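Local coordinates for protein DNA helicase RecQ (Deinococcus radiodurans, PDB 4Q48) that probably couples ATP hydrolysis to the unwinding of duplex DNA, moving 3'-5', with a zinc-containing catalytic core that belongs to a longer helicase, at residues D108-G113 against E135-A140; Q213-L218 against N400-L405; T224-F229 against T335-Y340. All blocks are in the same frame, centred on the assembly; numbering follows the deposited sequence.

Interaction 1: D108-G113 against E135-A140; sequences DALLRG and ERAPVA
L111, in the last turn of helix 100-111, has more surface buried here than any other residue, 80 Å², against the connection that runs into strand 139-145. Its CB points away from that connection, but with CG anti to the carbonyl carbon (chi1 -74°) the branched end swings back. CD2 of L111 settles on A137 CB at 3.5 Å, while L111 CD1 lies obliquely beside the guanidinium of R136, 3.9 Å from NH1, where the long side chain crosses the leucine and its charge stays at the surface. A137 directs its methyl at the helix, small enough to sit against two leucines at once; L110 CG is its second neighbour, 3.9 Å from A137 CB. P138 takes over beyond it. Its CD packs against the helix end, 3.6 Å from L110 O and 3.8 Å from L111 O, and its CG rests on G113 CA at 3.8 Å. A proline suits this place as a compact, rigid ring, with no side chain on G113 to intervene, and its backbone pairs with T66 of strand 66-70. G113 has positive phi (66°), which favours glycine, and its N bonds back to L110 O at 3.2 Å. The result is a helix closed by a Schellman motif with G113 at C-prime, packed beside the entry to strand 139-145, a central strand of the parallel sheet of the first RecA-like domain.

Interaction 2: Q213-L218 against N400-L405; sequences QYRVGL and NCDVCL. With ZN (zinc ion), chain C.
This is a backbone-and-side-chain bridge between the edge strand of the second helicase sheet, 212-218, and the turn of the zinc-binding region that opens helix 402-405. Y214 and C401 form a single beta bridge, the two chains advancing in the same direction. D402 N donates to Y214 O at 3.0 Å, nearly along the C=O axis, whereas Y214 N reaches N400 O only weakly. Where the backbone of D402 turns off into the helix, its carboxylate carries the pairing on: with CG in the crowded position between N and C (chi1 60°), OD2 takes V216 N at 2.9 Å, from above the carboxylate plane. The other oxygen, OD1, is held in a salt bridge by R382. C401 is the N-cap of this helix, its SG accepting from C404 N at 3.3 Å, and is also a ligand of a Cys4 zinc site: C401 SG lies 2.3 Å and C404 SG 2.4 Å from the ion, and C381 and C398 complete the set. The metal and the helix start would probably favour the thiolate form of C401. Beside the bridge, Q213 crosses N400 with amide planes 81° apart, its NE2 donating to N400 OD1 at 2.7 Å from 51° above the carbonyl plane. The other polar atom of that amide, Q213 OE1, is gripped side-on by R215 NE and NH2; R215 also salt-bridges E233.

Interaction 3: T224-F229 against T335-Y340; sequences TQLLHF and TAWMVY
T335, near the start of strand 334-340, brings its CB within 3.8 Å of F229 CZ, at the edge of the phenyl ring and near its plane. The threonine can turn carbon to the ring because its OG1 is bonded to H234. Two residues on, W337 projects straight at the helix, CG anti to the backbone N (chi1 180°), and spans much of the 10.2 Å between the axes of 224-229 and 335-340, which run antiparallel within 17°. F229, likewise anti, lays its ring over one face of the indole in a face-to-face stack: the centroid of F229 and that of the five-membered ring of W337 are 3.9 Å apart, planes at 13°. At the far end of the indole, W337 CZ3 meets L226 CD1 at 3.9 Å, and Q225 CB lies at the ring edge. An alanine in place of W337 would probably loosen the helix on the sheet, because the stack and the leucine contact would both be lost. V339 places CG1 over the rim of the opposite indole face, 4.0 Å from Q225 OE1. The Q225 amide bonds to D220 N and L218 O. Ring stacking and aliphatic contact, not polar bonds between the segments, hold helix to strand.

From the N terminus, interaction 1 comes first and closes a short loop within the first helicase domain, joining the end of helix 100-111 to the start of strand 139-145. It is complete before the others begin and lies across the centre of the chain from them, its centre 53 Å from that of interaction 2. Interaction 2 opens at 213-218 and interaction 3 at 224-229; interaction 3 closes first, at 335-340, and so nests inside the long loop that interaction 2 ends at 400-405. Strands 212-218 and 334-340 are sheet neighbours, so the second helicase sheet joins the zinc-binding region at its edge to helix 222-233 packed against it.

Interaction 1: D108-G113 against E135-A140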
ATOM      1  N   ASP A 108     -24.120  10.689 -25.797  1.00 40.49           N
ATOM      2  CA  ASP A 108     -25.356  10.155 -26.375  1.00 48.68           C
ATOM      3  C   ASP A 108     -25.472   8.695 -26.016  1.00 45.30           C
ATOM      4  O   ASP A 108     -26.535   8.202 -25.647  1.00 39.64           O
ATOM      5  CB  ASP A 108     -25.398  10.280 -27.907  1.00 57.86           C
ATOM      6  CG  ASP A 108     -26.021  11.586 -28.393  1.00 69.17           C
ATOM      7  OD1 ASP A 108     -26.168  12.552 -27.600  1.00 61.25           O
ATOM      8  OD2 ASP A 108     -26.353  11.637 -29.603  1.00 74.67           O
ATOM      9  N   ALA A 109     -24.334   8.020 -26.082  1.00 46.08           N
ATOM     10  CA  ALA A 109     -24.313   6.594 -25.884  1.00 42.81           C
ATOM     11  C   ALA A 109     -24.603   6.282 -24.432  1.00 42.47           C
ATOM     12  O   ALA A 109     -25.331   5.335 -24.124  1.00 42.66           O
ATOM     13  CB  ALA A 109     -22.960   6.030 -26.327  1.00 40.30           C
ATOM     14  N   LEU A 110     -24.082   7.127 -23.547  1.00 38.67           N
ATOM     15  CA  LEU A 110     -24.382   7.032 -22.135  1.00 36.64           C
ATOM     16  C   LEU A 110     -25.893   7.207 -21.899  1.00 43.01           C
ATOM     17  O   LEU A 110     -26.549   6.388 -21.234  1.00 39.37           O
ATOM     18  CB  LEU A 110     -23.589   8.091 -21.369  1.00 33.41           C
ATOM     19  CG  LEU A 110     -23.877   8.271 -19.881  1.00 30.35           C
ATOM     20  CD1 LEU A 110     -23.467   7.030 -19.088  1.00 30.74           C
ATOM     21  CD2 LEU A 110     -23.172   9.507 -19.344  1.00 31.39           C
ATOM     22  N   LEU A 111     -26.458   8.251 -22.497  1.00 41.08           N
ATOM     23  CA  LEU A 111     -27.855   8.567 -22.270  1.00 35.49           C
ATOM     24  C   LEU A 111     -28.779   7.491 -22.802  1.00 37.02           C
ATOM     25  O   LEU A 111     -29.859   7.282 -22.242  1.00 38.14           O
ATOM     26  CB  LEU A 111     -28.192   9.936 -22.865  1.00 34.20           C
ATOM     27  CG  LEU A 111     -27.580  11.009 -21.958  1.00 33.00           C
ATOM     28  CD1 LEU A 111     -27.706  12.428 -22.471  1.00 29.50           C
ATOM     29  CD2 LEU A 111     -28.212  10.883 -20.603  1.00 33.47           C
ATOM     30  N   ARG A 112     -28.352   6.790 -23.853  1.00 40.43           N
ATOM     31  CA  ARG A 112     -29.195   5.775 -24.505  1.00 42.15           C
ATOM     32  C   ARG A 112     -29.054   4.382 -23.909  1.00 44.26           C
ATOM     33  O   ARG A 112     -29.633   3.415 -24.440  1.00 43.38           O
ATOM     34  CB  ARG A 112     -28.862   5.677 -26.002  1.00 45.31           C
ATOM     35  CG  ARG A 112     -29.541   6.678 -26.914  1.00 53.67           C
ATOM     36  CD  ARG A 112     -29.343   6.274 -28.377  1.00 61.78           C
ATOM     37  NE  ARG A 112     -30.560   6.489 -29.164  1.00 69.23           N
ATOM     38  CZ  ARG A 112     -31.549   5.603 -29.276  1.00 68.99           C
ATOM     39  NH1 ARG A 112     -31.473   4.423 -28.678  1.00 63.24           N
ATOM     40  NH2 ARG A 112     -32.615   5.886 -30.007  1.00 81.13           N
ATOM     41  N   GLY A 113     -28.365   4.300 -22.769  1.00 43.37           N
ATOM     42  CA  GLY A 113     -28.166   3.044 -22.055  1.00 42.93           C
ATOM     43  C   GLY A 113     -27.298   2.074 -22.854  1.00 44.01           C
ATOM     44  O   GLY A 113     -27.410   0.869 -22.730  1.00 33.47           O
ATOM     45  N   GLU A 135     -27.572  12.600 -13.895  1.00 45.17           N
ATOM     46  CA  GLU A 135     -28.859  12.592 -13.221  1.00 37.87           C
ATOM     47  C   GLU A 135     -29.949  12.089 -14.158  1.00 37.34           C
ATOM     48  O   GLU A 135     -30.922  11.461 -13.704  1.00 31.54           O
ATOM     49  CB  GLU A 135     -29.185  13.977 -12.688  1.00 35.65           C
ATOM     50  CG  GLU A 135     -28.839  14.143 -11.231  1.00 42.74           C
ATOM     51  CD  GLU A 135     -28.999  15.576 -10.730  1.00 47.16           C
ATOM     52  OE1 GLU A 135     -29.448  16.439 -11.505  1.00 46.42           O
ATOM     53  OE2 GLU A 135     -28.639  15.847  -9.560  1.00 52.69           O
ATOM     54  N   ARG A 136     -29.762  12.340 -15.459  1.00 34.21           N
ATOM     55  CA  ARG A 136     -30.691  11.859 -16.486  1.00 34.48           C
ATOM     56  C   ARG A 136     -30.111  10.723 -17.368  1.00 31.85           C
ATOM     57  O   ARG A 136     -30.527  10.538 -18.507  1.00 32.89           O
ATOM     58  CB  ARG A 136     -31.178  13.049 -17.354  1.00 34.02           C
ATOM     59  CG  ARG A 136     -30.099  14.024 -17.842  1.00 37.85           C
ATOM     60  CD  ARG A 136     -30.701  15.302 -18.432  1.00 34.83           C
ATOM     61  NE  ARG A 136     -29.887  16.001 -19.442  1.00 36.37           N
ATOM     62  CZ  ARG A 136     -29.852  15.689 -20.739  1.00 36.99           C
ATOM     63  NH1 ARG A 136     -30.598  14.706 -21.211  1.00 36.46           N
ATOM     64  NH2 ARG A 136     -29.093  16.379 -21.577  1.00 40.08           N
ATOM     65  N   ALA A 137     -29.178   9.949 -16.818  1.00 36.00           N
ATOM     66  CA  ALA A 137     -28.641   8.762 -17.499  1.00 31.12           C
ATOM     67  C   ALA A 137     -28.807   7.515 -16.628  1.00 31.89           C
ATOM     68  O   ALA A 137     -28.828   7.603 -15.396  1.00 32.59           O
ATOM     69  CB  ALA A 137     -27.186   8.963 -17.852  1.00 35.43           C
ATOM     70  N   PRO A 138     -28.948   6.342 -17.261  1.00 29.53           N
ATOM     71  CA  PRO A 138     -29.189   5.135 -16.470  1.00 28.89           C
ATOM     72  C   PRO A 138     -27.900   4.660 -15.835  1.00 36.54           C
ATOM     73  O   PRO A 138     -27.050   4.084 -16.518  1.00 39.32           O
ATOM     74  CB  PRO A 138     -29.708   4.148 -17.497  1.00 28.01           C
ATOM     75  CG  PRO A 138     -29.158   4.617 -18.779  1.00 28.78           C
ATOM     76  CD  PRO A 138     -29.049   6.085 -18.703  1.00 29.36           C
ATOM     77  N   VAL A 139     -27.740   4.910 -14.542  1.00 34.39           N
ATOM     78  CA  VAL A 139     -26.478   4.618 -13.890  1.00 32.50           C
ATOM     79  C   VAL A 139     -26.601   3.446 -12.919  1.00 37.26           C
ATOM     80  O   VAL A 139     -27.490   3.418 -12.053  1.00 35.09           O
ATOM     81  CB  VAL A 139     -25.948   5.857 -13.130  1.00 29.38           C
ATOM     82  CG1 VAL A 139     -24.678   5.519 -12.394  1.00 32.23           C
ATOM     83  CG2 VAL A 139     -25.736   7.017 -14.079  1.00 22.57           C
ATOM     84  N   ALA A 140     -25.695   2.480 -13.059  1.00 35.89           N
ATOM     85  CA  ALA A 140     -25.680   1.334 -12.154  1.00 37.01           C
ATOM     86  C   ALA A 140     -24.883   1.616 -10.870  1.00 35.72           C
ATOM     87  O   ALA A 140     -25.269   1.145  -9.809  1.00 37.43           O
ATOM     88  CB  ALA A 140     -25.128   0.109 -12.860  1.00 37.49           C
TER

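Interaction 2: Q213-L218 against N400-L405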
ATOM      1  N   GLN A 213      10.038 -15.282  -0.661  1.00 32.05           N
ATOM      2  CA  GLN A 213      10.669 -15.247   0.658  1.00 29.48           C
ATOM      3  C   GLN A 213      11.295 -13.870   0.921  1.00 31.40           C
ATOM      4  O   GLN A 213      12.077 -13.394   0.102  1.00 36.02           O
ATOM      5  CB  GLN A 213      11.712 -16.346   0.788  1.00 24.08           C
ATOM      6  CG  GLN A 213      12.628 -16.139   1.961  1.00 32.05           C
ATOM      7  CD  GLN A 213      13.448 -17.362   2.342  1.00 34.09           C
ATOM      8  OE1 GLN A 213      14.661 -17.272   2.582  1.00 32.78           O
ATOM      9  NE2 GLN A 213      12.787 -18.510   2.413  1.00 29.90           N
ATOM     10  N   TYR A 214      10.946 -13.214   2.035  1.00 29.22           N
ATOM     11  CA  TYR A 214      11.459 -11.845   2.285  1.00 34.55           C
ATOM     12  C   TYR A 214      12.721 -11.801   3.166  1.00 33.37           C
ATOM     13  O   TYR A 214      12.782 -12.441   4.225  1.00 30.68           O
ATOM     14  CB  TYR A 214      10.367 -10.959   2.898  1.00 34.09           C
ATOM     15  CG  TYR A 214       9.204 -10.742   1.958  1.00 33.60           C
ATOM     16  CD1 TYR A 214       9.203  -9.699   1.035  1.00 28.29           C
ATOM     17  CD2 TYR A 214       8.123 -11.616   1.970  1.00 33.47           C
ATOM     18  CE1 TYR A 214       8.138  -9.519   0.170  1.00 29.93           C
ATOM     19  CE2 TYR A 214       7.073 -11.463   1.100  1.00 36.32           C
ATOM     20  CZ  TYR A 214       7.075 -10.413   0.205  1.00 36.52           C
ATOM     21  OH  TYR A 214       5.998 -10.286  -0.640  1.00 35.43           O
ATOM     22  N   ARG A 215      13.736 -11.085   2.683  1.00 29.04           N
ATOM     23  CA  ARG A 215      14.972 -10.891   3.429  1.00 31.39           C
ATOM     24  C   ARG A 215      15.488  -9.468   3.397  1.00 33.69           C
ATOM     25  O   ARG A 215      15.623  -8.859   2.327  1.00 32.90           O
ATOM     26  CB  ARG A 215      16.087 -11.784   2.905  1.00 32.23           C
ATOM     27  CG  ARG A 215      15.883 -13.273   3.074  1.00 34.20           C
ATOM     28  CD  ARG A 215      17.139 -13.965   2.584  1.00 31.24           C
ATOM     29  NE  ARG A 215      16.804 -15.229   1.961  1.00 36.87           N
ATOM     30  CZ  ARG A 215      17.633 -15.910   1.191  1.00 31.75           C
ATOM     31  NH1 ARG A 215      18.838 -15.421   0.958  1.00 28.27           N
ATOM     32  NH2 ARG A 215      17.236 -17.058   0.652  1.00 27.66           N
ATOM     33  N   VAL A 216      15.816  -8.965   4.585  1.00 32.79           N
ATOM     34  CA  VAL A 216      16.473  -7.678   4.736  1.00 32.74           C
ATOM     35  C   VAL A 216      17.683  -7.912   5.637  1.00 34.32           C
ATOM     36  O   VAL A 216      17.603  -8.658   6.601  1.00 37.76           O
ATOM     37  CB  VAL A 216      15.527  -6.614   5.343  1.00 33.09           C
ATOM     38  CG1 VAL A 216      16.221  -5.290   5.432  1.00 30.53           C
ATOM     39  CG2 VAL A 216      14.242  -6.488   4.516  1.00 29.40           C
ATOM     40  N   GLY A 217      18.816  -7.313   5.312  1.00 32.27           N
ATOM     41  CA  GLY A 217      20.000  -7.491   6.122  1.00 24.42           C
ATOM     42  C   GLY A 217      20.914  -6.290   5.974  1.00 38.05           C
ATOM     43  O   GLY A 217      20.638  -5.383   5.155  1.00 36.17           O
ATOM     44  N   LEU A 218      22.034  -6.311   6.708  1.00 39.63           N
ATOM     45  CA  LEU A 218      22.915  -5.142   6.801  1.00 40.69           C
ATOM     46  C   LEU A 218      23.850  -5.036   5.604  1.00 33.09           C
ATOM     47  O   LEU A 218      24.462  -6.005   5.228  1.00 34.58           O
ATOM     48  CB  LEU A 218      23.728  -5.222   8.105  1.00 38.26           C
ATOM     49  CG  LEU A 218      24.873  -4.212   8.262  1.00 39.75           C
ATOM     50  CD1 LEU A 218      24.373  -2.814   8.074  1.00 32.56           C
ATOM     51  CD2 LEU A 218      25.600  -4.354   9.604  1.00 36.50           C
ATOM     52  N   ASN A 400       8.601 -18.209   6.147  1.00 34.24           N
ATOM     53  CA  ASN A 400       9.317 -18.020   4.901  1.00 30.46           C
ATOM     54  C   ASN A 400       9.882 -16.606   4.828  1.00 33.66           C
ATOM     55  O   ASN A 400       9.853 -15.965   3.779  1.00 33.69           O
ATOM     56  CB  ASN A 400       8.414 -18.280   3.707  1.00 27.86           C
ATOM     57  CG  ASN A 400       9.197 -18.617   2.455  1.00 33.87           C
ATOM     58  OD1 ASN A 400      10.211 -19.325   2.523  1.00 33.78           O
ATOM     59  ND2 ASN A 400       8.754 -18.090   1.300  1.00 29.95           N
ATOM     60  N   CYS A 401      10.431 -16.129   5.938  1.00 31.79           N
ATOM     61  CA  CYS A 401      11.163 -14.871   5.908  1.00 34.35           C
ATOM     62  C   CYS A 401      12.425 -15.036   6.753  1.00 34.14           C
ATOM     63  O   CYS A 401      12.524 -15.984   7.547  1.00 31.95           O
ATOM     64  CB  CYS A 401      10.294 -13.711   6.405  1.00 32.68           C
ATOM     65  SG  CYS A 401      10.020 -13.703   8.152  1.00 36.95           S
ATOM     66  N   ASP A 402      13.411 -14.168   6.538  1.00 27.58           N
ATOM     67  CA  ASP A 402      14.672 -14.332   7.240  1.00 30.57           C
ATOM     68  C   ASP A 402      14.525 -14.202   8.749  1.00 34.41           C
ATOM     69  O   ASP A 402      15.232 -14.870   9.484  1.00 39.73           O
ATOM     70  CB  ASP A 402      15.715 -13.358   6.716  1.00 32.65           C
ATOM     71  CG  ASP A 402      15.306 -11.921   6.869  1.00 37.78           C
ATOM     72  OD1 ASP A 402      14.137 -11.649   7.260  1.00 39.05           O
ATOM     73  OD2 ASP A 402      16.159 -11.062   6.554  1.00 36.70           O
ATOM     74  N   VAL A 403      13.593 -13.384   9.221  1.00 33.27           N
ATOM     75  CA  VAL A 403      13.355 -13.290  10.656  1.00 31.33           C
ATOM     76  C   VAL A 403      12.808 -14.596  11.224  1.00 32.75           C
ATOM     77  O   VAL A 403      13.290 -15.081  12.252  1.00 30.95           O
ATOM     78  CB  VAL A 403      12.361 -12.147  10.975  1.00 34.01           C
ATOM     79  CG1 VAL A 403      11.842 -12.239  12.407  1.00 26.01           C
ATOM     80  CG2 VAL A 403      13.004 -10.795  10.691  1.00 33.88           C
ATOM     81  N   CYS A 404      11.816 -15.166  10.534  1.00 34.00           N
ATOM     82  CA  CYS A 404      11.201 -16.440  10.920  1.00 29.22           C
ATOM     83  C   CYS A 404      12.222 -17.590  10.931  1.00 33.47           C
ATOM     84  O   CYS A 404      12.253 -18.397  11.863  1.00 28.62           O
ATOM     85  CB  CYS A 404      10.046 -16.779   9.973  1.00 31.34           C
ATOM     86  SG  CYS A 404       8.463 -16.233  10.488  1.00 36.85           S
ATOM     87  N   LEU A 405      13.067 -17.637   9.897  1.00 32.43           N
ATOM     88  CA  LEU A 405      13.985 -18.749   9.697  1.00 35.08           C
ATOM     89  C   LEU A 405      15.269 -18.592  10.515  1.00 36.25           C
ATOM     90  O   LEU A 405      15.869 -19.570  10.955  1.00 39.68           O
ATOM     91  CB  LEU A 405      14.334 -18.895   8.196  1.00 36.45           C
ATOM     92  CG  LEU A 405      13.215 -19.222   7.199  1.00 32.58           C
ATOM     93  CD1 LEU A 405      13.651 -19.025   5.730  1.00 26.22           C
ATOM     94  CD2 LEU A 405      12.678 -20.623   7.436  1.00 17.97           C
TER
HETATM   95 ZN    ZN C 801       8.028 -14.749   8.663  1.00 35.00          ZN

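Interaction 3: T224-F229 against T335-Y340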
ATOM      1  N   THR A 224      29.619  -7.088  -3.406  1.00 46.54           N
ATOM      2  CA  THR A 224      30.152  -8.405  -3.034  1.00 47.43           C
ATOM      3  C   THR A 224      29.054  -9.326  -2.493  1.00 45.46           C
ATOM      4  O   THR A 224      28.992 -10.518  -2.831  1.00 44.26           O
ATOM      5  CB  THR A 224      31.289  -8.272  -1.997  1.00 43.63           C
ATOM      6  OG1 THR A 224      32.428  -7.704  -2.646  1.00 39.49           O
ATOM      7  CG2 THR A 224      31.651  -9.630  -1.394  1.00 32.24           C
ATOM      8  N   GLN A 225      28.193  -8.764  -1.646  1.00 44.30           N
ATOM      9  CA  GLN A 225      27.131  -9.532  -1.018  1.00 38.98           C
ATOM     10  C   GLN A 225      26.180 -10.076  -2.071  1.00 41.79           C
ATOM     11  O   GLN A 225      25.742 -11.231  -1.989  1.00 38.20           O
ATOM     12  CB  GLN A 225      26.382  -8.676  -0.013  1.00 38.35           C
ATOM     13  CG  GLN A 225      27.001  -8.717   1.379  1.00 43.23           C
ATOM     14  CD  GLN A 225      26.473  -7.615   2.296  1.00 41.11           C
ATOM     15  OE1 GLN A 225      26.280  -6.465   1.868  1.00 39.23           O
ATOM     16  NE2 GLN A 225      26.276  -7.950   3.562  1.00 30.85           N
ATOM     17  N   LEU A 226      25.888  -9.229  -3.059  1.00 38.15           N
ATOM     18  CA  LEU A 226      24.910  -9.532  -4.077  1.00 34.12           C
ATOM     19  C   LEU A 226      25.356 -10.682  -4.939  1.00 40.98           C
ATOM     20  O   LEU A 226      24.593 -11.621  -5.193  1.00 44.81           O
ATOM     21  CB  LEU A 226      24.650  -8.311  -4.950  1.00 33.18           C
ATOM     22  CG  LEU A 226      23.745  -8.629  -6.142  1.00 43.02           C
ATOM     23  CD1 LEU A 226      22.356  -8.930  -5.647  1.00 37.44           C
ATOM     24  CD2 LEU A 226      23.688  -7.506  -7.194  1.00 43.76           C
ATOM     25  N   LEU A 227      26.595 -10.602  -5.395  1.00 41.85           N
ATOM     26  CA  LEU A 227      27.160 -11.600  -6.275  1.00 38.36           C
ATOM     27  C   LEU A 227      27.177 -12.918  -5.543  1.00 39.37           C
ATOM     28  O   LEU A 227      26.824 -13.967  -6.095  1.00 37.62           O
ATOM     29  CB  LEU A 227      28.554 -11.187  -6.745  1.00 45.47           C
ATOM     30  CG  LEU A 227      29.239 -12.150  -7.702  1.00 45.73           C
ATOM     31  CD1 LEU A 227      28.322 -12.387  -8.882  1.00 44.69           C
ATOM     32  CD2 LEU A 227      30.509 -11.499  -8.184  1.00 51.73           C
ATOM     33  N   HIS A 228      27.583 -12.883  -4.284  1.00 39.81           N
ATOM     34  CA  HIS A 228      27.572 -14.132  -3.560  1.00 39.27           C
ATOM     35  C   HIS A 228      26.126 -14.692  -3.546  1.00 44.08           C
ATOM     36  O   HIS A 228      25.918 -15.881  -3.770  1.00 44.69           O
ATOM     37  CB  HIS A 228      28.076 -13.960  -2.145  1.00 29.90           C
ATOM     38  CG  HIS A 228      28.085 -15.239  -1.386  1.00 40.86           C
ATOM     39  ND1 HIS A 228      27.193 -15.512  -0.374  1.00 48.33           N
ATOM     40  CD2 HIS A 228      28.858 -16.344  -1.515  1.00 54.87           C
ATOM     41  CE1 HIS A 228      27.421 -16.725   0.096  1.00 55.48           C
ATOM     42  NE2 HIS A 228      28.428 -17.252  -0.577  1.00 57.25           N
ATOM     43  N   PHE A 229      25.137 -13.818  -3.336  1.00 37.89           N
ATOM     44  CA  PHE A 229      23.734 -14.212  -3.338  1.00 38.58           C
ATOM     45  C   PHE A 229      23.347 -14.823  -4.679  1.00 41.09           C
ATOM     46  O   PHE A 229      22.806 -15.923  -4.746  1.00 39.12           O
ATOM     47  CB  PHE A 229      22.843 -12.987  -3.011  1.00 39.56           C
ATOM     48  CG  PHE A 229      21.358 -13.214  -3.211  1.00 30.37           C
ATOM     49  CD1 PHE A 229      20.682 -14.167  -2.477  1.00 26.36           C
ATOM     50  CD2 PHE A 229      20.645 -12.445  -4.128  1.00 29.47           C
ATOM     51  CE1 PHE A 229      19.330 -14.371  -2.655  1.00 29.82           C
ATOM     52  CE2 PHE A 229      19.275 -12.642  -4.318  1.00 30.41           C
ATOM     53  CZ  PHE A 229      18.612 -13.593  -3.577  1.00 29.75           C
ATOM     54  N   THR A 335      13.071 -15.098  -4.165  1.00 31.21           N
ATOM     55  CA  THR A 335      13.612 -14.403  -3.006  1.00 29.01           C
ATOM     56  C   THR A 335      13.574 -12.901  -3.202  1.00 30.88           C
ATOM     57  O   THR A 335      13.945 -12.400  -4.262  1.00 28.78           O
ATOM     58  CB  THR A 335      15.082 -14.755  -2.734  1.00 35.11           C
ATOM     59  OG1 THR A 335      15.321 -16.171  -2.856  1.00 37.96           O
ATOM     60  CG2 THR A 335      15.505 -14.197  -1.367  1.00 30.26           C
ATOM     61  N   ALA A 336      13.134 -12.174  -2.190  1.00 33.11           N
ATOM     62  CA  ALA A 336      13.345 -10.744  -2.185  1.00 26.89           C
ATOM     63  C   ALA A 336      14.428 -10.512  -1.172  1.00 29.54           C
ATOM     64  O   ALA A 336      14.284 -10.908  -0.016  1.00 28.82           O
ATOM     65  CB  ALA A 336      12.087  -9.997  -1.854  1.00 31.31           C
ATOM     66  N   TRP A 337      15.533  -9.928  -1.638  1.00 30.96           N
ATOM     67  CA  TRP A 337      16.783  -9.783  -0.891  1.00 25.73           C
ATOM     68  C   TRP A 337      17.178  -8.313  -0.867  1.00 31.43           C
ATOM     69  O   TRP A 337      17.313  -7.689  -1.933  1.00 29.81           O
ATOM     70  CB  TRP A 337      17.839 -10.617  -1.573  1.00 28.87           C
ATOM     71  CG  TRP A 337      19.230 -10.662  -1.023  1.00 28.94           C
ATOM     72  CD1 TRP A 337      19.780 -11.669  -0.286  1.00 29.94           C
ATOM     73  CD2 TRP A 337      20.290  -9.721  -1.275  1.00 29.14           C
ATOM     74  NE1 TRP A 337      21.112 -11.403  -0.034  1.00 36.88           N
ATOM     75  CE2 TRP A 337      21.450 -10.213  -0.629  1.00 33.09           C
ATOM     76  CE3 TRP A 337      20.372  -8.512  -1.979  1.00 28.03           C
ATOM     77  CZ2 TRP A 337      22.675  -9.529  -0.651  1.00 25.57           C
ATOM     78  CZ3 TRP A 337      21.590  -7.826  -1.985  1.00 29.83           C
ATOM     79  CH2 TRP A 337      22.726  -8.351  -1.337  1.00 29.00           C
ATOM     80  N   MET A 338      17.320  -7.736   0.327  1.00 31.18           N
ATOM     81  CA  MET A 338      17.684  -6.318   0.450  1.00 30.15           C
ATOM     82  C   MET A 338      18.710  -6.061   1.561  1.00 33.22           C
ATOM     83  O   MET A 338      18.624  -6.574   2.692  1.00 28.13           O
ATOM     84  CB  MET A 338      16.450  -5.440   0.685  1.00 30.23           C
ATOM     85  CG  MET A 338      16.776  -3.987   1.093  1.00 31.42           C
ATOM     86  SD  MET A 338      15.361  -2.851   1.210  1.00 43.96           S
ATOM     87  CE  MET A 338      14.542  -3.414   2.687  1.00 33.23           C
ATOM     88  N   VAL A 339      19.683  -5.232   1.215  1.00 33.75           N
ATOM     89  CA  VAL A 339      20.641  -4.762   2.186  1.00 36.89           C
ATOM     90  C   VAL A 339      20.589  -3.249   2.216  1.00 36.30           C
ATOM     91  O   VAL A 339      20.386  -2.582   1.206  1.00 35.81           O
ATOM     92  CB  VAL A 339      22.089  -5.230   1.882  1.00 33.60           C
ATOM     93  CG1 VAL A 339      22.299  -6.703   2.274  1.00 27.77           C
ATOM     94  CG2 VAL A 339      22.473  -4.922   0.424  1.00 25.48           C
ATOM     95  N   TYR A 340      20.752  -2.717   3.409  1.00 38.40           N
ATOM     96  CA  TYR A 340      20.770  -1.295   3.590  1.00 38.17           C
ATOM     97  C   TYR A 340      21.699  -1.077   4.771  1.00 40.63           C
ATOM     98  O   TYR A 340      21.911  -1.987   5.591  1.00 39.26           O
ATOM     99  CB  TYR A 340      19.353  -0.754   3.843  1.00 39.11           C
ATOM    100  CG  TYR A 340      18.880  -0.927   5.269  1.00 33.38           C
ATOM    101  CD1 TYR A 340      18.531  -2.171   5.764  1.00 28.73           C
ATOM    102  CD2 TYR A 340      18.781   0.172   6.119  1.00 34.34           C
ATOM    103  CE1 TYR A 340      18.113  -2.308   7.072  1.00 31.39           C
ATOM    104  CE2 TYR A 340      18.363   0.041   7.411  1.00 26.19           C
ATOM    105  CZ  TYR A 340      18.045  -1.188   7.881  1.00 26.15           C
ATOM    106  OH  TYR A 340      17.644  -1.294   9.174  1.00 37.95           O
TER